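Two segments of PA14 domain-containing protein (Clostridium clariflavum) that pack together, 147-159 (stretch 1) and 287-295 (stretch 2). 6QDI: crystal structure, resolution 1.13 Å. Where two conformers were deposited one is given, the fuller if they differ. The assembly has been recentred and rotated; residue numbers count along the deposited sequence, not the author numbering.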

# COMPACT_ATOMS: atom_id res chain seq x y z
N GLY A 147 -8.30 8.97 2.75
CA GLY A 147 -9.17 8.58 3.85
C GLY A 147 -10.61 8.80 3.53
O GLY A 147 -11.02 9.70 2.82
N SER A 148 -11.41 7.94 4.11
CA SER A 148 -12.83 7.94 3.91
C SER A 148 -13.54 9.10 4.62
O SER A 148 -13.19 9.48 5.74
CB SER A 148 -13.41 6.66 4.47
OG SER A 148 -14.81 6.60 4.40
N SER A 149 -14.58 9.60 3.97
CA SER A 149 -15.47 10.60 4.53
C SER A 149 -16.56 10.01 5.41
O SER A 149 -17.34 10.76 5.99
CB SER A 149 -16.15 11.43 3.41
OG SER A 149 -17.05 10.62 2.69
N ILE A 150 -16.66 8.69 5.49
CA ILE A 150 -17.77 8.08 6.21
C ILE A 150 -17.45 8.17 7.71
O ILE A 150 -16.43 7.65 8.17
CB ILE A 150 -18.00 6.62 5.81
CG1 ILE A 150 -18.27 6.49 4.30
CG2 ILE A 150 -19.08 5.99 6.65
CD1 ILE A 150 -18.29 5.06 3.81
N PRO A 151 -18.32 8.84 8.50
CA PRO A 151 -18.03 8.98 9.94
C PRO A 151 -18.34 7.68 10.67
O PRO A 151 -18.92 6.73 10.13
CB PRO A 151 -18.95 10.13 10.36
CG PRO A 151 -20.13 9.92 9.44
CD PRO A 151 -19.59 9.47 8.13
N GLY A 152 -17.94 7.65 11.93
CA GLY A 152 -18.27 6.52 12.81
C GLY A 152 -17.16 6.33 13.83
O GLY A 152 -16.08 6.87 13.69
N LYS A 153 -17.47 5.54 14.84
CA LYS A 153 -16.58 5.33 16.00
C LYS A 153 -15.76 4.05 15.94
O LYS A 153 -15.11 3.69 16.92
CB LYS A 153 -17.42 5.40 17.30
CG LYS A 153 -18.20 6.70 17.50
CD LYS A 153 -17.39 7.98 17.44
CE LYS A 153 -18.22 9.29 17.48
NZ LYS A 153 -17.35 10.56 17.37
N GLY A 154 -15.70 3.40 14.77
CA GLY A 154 -14.96 2.18 14.63
C GLY A 154 -13.45 2.32 14.78
O GLY A 154 -12.90 3.38 14.54
N ILE A 155 -12.83 1.21 15.16
CA ILE A 155 -11.38 1.12 15.29
C ILE A 155 -10.73 0.02 14.49
O ILE A 155 -9.49 -0.06 14.47
CB ILE A 155 -10.96 1.00 16.79
CG1 ILE A 155 -11.46 -0.28 17.43
CG2 ILE A 155 -11.42 2.27 17.53
CD1 ILE A 155 -10.91 -0.48 18.83
N GLY A 156 -11.51 -0.83 13.81
CA GLY A 156 -10.95 -1.93 13.02
C GLY A 156 -11.57 -3.26 13.41
O GLY A 156 -12.47 -3.34 14.24
N LEU A 157 -11.07 -4.32 12.76
CA LEU A 157 -11.47 -5.68 13.06
C LEU A 157 -10.39 -6.39 13.84
O LEU A 157 -9.19 -6.12 13.68
CB LEU A 157 -11.79 -6.50 11.79
CG LEU A 157 -13.01 -6.03 11.00
CD1 LEU A 157 -13.15 -6.84 9.72
CD2 LEU A 157 -14.30 -6.07 11.79
N PHE A 158 -10.81 -7.36 14.67
CA PHE A 158 -9.83 -8.23 15.33
C PHE A 158 -9.19 -9.17 14.32
O PHE A 158 -9.87 -9.70 13.46
CB PHE A 158 -10.59 -9.05 16.36
CG PHE A 158 -9.72 -9.66 17.36
CD1 PHE A 158 -9.19 -8.85 18.40
CD2 PHE A 158 -9.28 -10.95 17.25
CE1 PHE A 158 -8.30 -9.38 19.31
CE2 PHE A 158 -8.42 -11.50 18.18
CZ PHE A 158 -7.94 -10.71 19.21
N TYR A 159 -7.86 -9.34 14.42
CA TYR A 159 -7.17 -10.30 13.57
C TYR A 159 -6.49 -11.38 14.35
O TYR A 159 -6.08 -11.20 15.51
CB TYR A 159 -6.10 -9.61 12.72
CG TYR A 159 -4.80 -9.13 13.36
CD1 TYR A 159 -3.78 -10.02 13.70
CD2 TYR A 159 -4.59 -7.78 13.59
CE1 TYR A 159 -2.59 -9.55 14.20
CE2 TYR A 159 -3.39 -7.30 14.08
CZ TYR A 159 -2.38 -8.19 14.42
OH TYR A 159 -1.20 -7.70 14.87
N VAL A 287 -13.99 -0.91 2.98
CA VAL A 287 -14.83 -0.64 4.14
C VAL A 287 -13.98 0.07 5.19
O VAL A 287 -12.91 -0.42 5.55
CB VAL A 287 -15.42 -1.95 4.72
CG1 VAL A 287 -16.33 -1.63 5.91
CG2 VAL A 287 -16.22 -2.69 3.67
N PRO A 288 -14.38 1.25 5.67
CA PRO A 288 -13.46 2.06 6.44
C PRO A 288 -13.41 1.69 7.92
O PRO A 288 -14.36 1.14 8.47
CB PRO A 288 -14.05 3.48 6.28
CG PRO A 288 -15.54 3.20 6.22
CD PRO A 288 -15.66 1.93 5.40
N GLN A 289 -12.31 2.08 8.54
CA GLN A 289 -12.10 1.87 9.96
C GLN A 289 -13.29 2.39 10.78
O GLN A 289 -13.67 1.77 11.77
CB GLN A 289 -10.81 2.56 10.36
CG GLN A 289 -10.44 2.40 11.83
CD GLN A 289 -9.13 3.06 12.15
OE1 GLN A 289 -8.85 4.12 11.62
NE2 GLN A 289 -8.35 2.47 13.03
N SER A 290 -13.84 3.53 10.37
CA SER A 290 -14.91 4.14 11.12
C SER A 290 -16.13 3.25 11.28
O SER A 290 -16.93 3.50 12.19
CB SER A 290 -15.32 5.44 10.41
OG SER A 290 -15.80 5.13 9.12
N CYS A 291 -16.29 2.25 10.41
CA CYS A 291 -17.41 1.33 10.49
C CYS A 291 -17.07 -0.08 10.94
O CYS A 291 -17.94 -0.94 10.95
CB CYS A 291 -18.11 1.30 9.14
SG CYS A 291 -18.90 2.87 8.69
N LEU A 292 -15.80 -0.32 11.36
CA LEU A 292 -15.34 -1.63 11.75
C LEU A 292 -15.08 -1.65 13.26
O LEU A 292 -14.41 -0.76 13.80
CB LEU A 292 -14.05 -1.96 11.02
CG LEU A 292 -14.18 -2.09 9.50
CD1 LEU A 292 -12.80 -2.26 8.87
CD2 LEU A 292 -15.13 -3.20 9.10
N TYR A 293 -15.60 -2.70 13.92
CA TYR A 293 -15.39 -2.87 15.35
C TYR A 293 -14.95 -4.28 15.65
O TYR A 293 -15.42 -5.24 15.01
CB TYR A 293 -16.69 -2.60 16.12
CG TYR A 293 -17.20 -1.20 16.01
CD1 TYR A 293 -17.88 -0.77 14.86
CD2 TYR A 293 -17.02 -0.28 17.02
CE1 TYR A 293 -18.37 0.52 14.76
CE2 TYR A 293 -17.53 1.00 16.91
CZ TYR A 293 -18.22 1.40 15.81
OH TYR A 293 -18.74 2.67 15.74
N PRO A 294 -14.09 -4.47 16.66
CA PRO A 294 -13.62 -5.81 16.97
C PRO A 294 -14.61 -6.63 17.80
O PRO A 294 -14.47 -7.83 17.88
CB PRO A 294 -12.32 -5.58 17.74
CG PRO A 294 -12.46 -4.23 18.29
CD PRO A 294 -13.28 -3.43 17.32
N ARG A 295 -15.55 -5.95 18.46
CA ARG A 295 -16.57 -6.58 19.32
C ARG A 295 -17.89 -5.86 19.13
O ARG A 295 -17.95 -4.81 18.46
CB ARG A 295 -16.19 -6.46 20.79
CG ARG A 295 -14.98 -7.23 21.18
CD ARG A 295 -15.29 -8.72 21.17
NE ARG A 295 -14.32 -9.38 21.99
CZ ARG A 295 -14.36 -9.50 23.33
NH1 ARG A 295 -13.36 -10.11 23.94
NH2 ARG A 295 -15.41 -9.10 24.03
OXT ARG A 295 -18.92 -6.36 19.66

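The most unusual feature of this contact is Gly 154, whose bare alpha carbon is pressed against the other stretch on several fronts at once. Its CA lies 3.7 Å from the centroid of the Tyr 293 ring, 17° off the ring normal, so a C-H group of the backbone rests on the aromatic face. The same CA approaches Leu 292 O at 3.1 Å and Gln 289 O at 3.2 Å, the latter a CA-H...O contact. A glycine CA suits such crowding because it carries two hydrogens and no side chain. An ideal CB here would point toward stretch 2 and fall 2.2 Å from Gln 289 O and 2.5 Å from Leu 292 O, both clashes.

This closeness lets the backbones bond directly. Gly 154 N donates to Ser 290 O at 2.9 Å. Two residues on, Gly 156 N donates to Leu 292 O at 2.9 Å with a nearly straight angle of 171°. The same oxygen also receives Ile 155 N at 2.9 Å, but the angle of 121° makes that bond weak; Leu 292 O thus accepts from two successive amides. Ser 290 O belongs to the 3-10 segment 289-291, whose turn is bridged by Cys 291 N to Pro 288 O and Leu 292 N to Gln 289 O, each 3.0 Å.

Among the residues in contact, backbone angles call for glycine at two other positions. At the backbone angles of Gly 152 and Gly 156, a CB would be jammed against the carbonyl oxygen of the preceding residue. At Gly 152 it would also lie 2.3 Å from Ser 290 O; without it, Gly 152 CA makes a CA-H...O contact of 3.4 Å with that oxygen.

Side chains extend the backbone pattern. Ser 290, with chi1 in the p well, sends OG to Ile 150 O, 2.8 Å away, a short side chain sufficing because the loop passes so near. Gln 289 needs more reach: with chi1 and chi2 both t, its extended chain carries NE2 to Ile 155 O at 3.1 Å and 170°, and its amide supplies the donor that this carbonyl can use. Within stretch 1, Ser 148 OG accepts from Ile 150 N at 3.0 Å, tying the loop to itself, while Ser 148 CB touches Pro 288 CB at 3.7 Å.

Ile 150 points toward stretch 2, and its branched side chain meets two partners: CG2 lies 3.7 Å from Cys 291 SG, and CD1 lies 4.1 Å from Pro 288 CG. Leu 292 also points toward its partner stretch, its CD2 4.0 Å from Leu 157 CG. Near the chain terminus, Pro 294 has the largest covered area of any residue here. Its compact ring offers CD to Ile 155 CG1 at 3.6 Å and CB to Phe 158 CB at 4.1 Å. Having no amide hydrogen, Pro 294 N cannot donate to Gly 156 O despite their 3.1 Å separation.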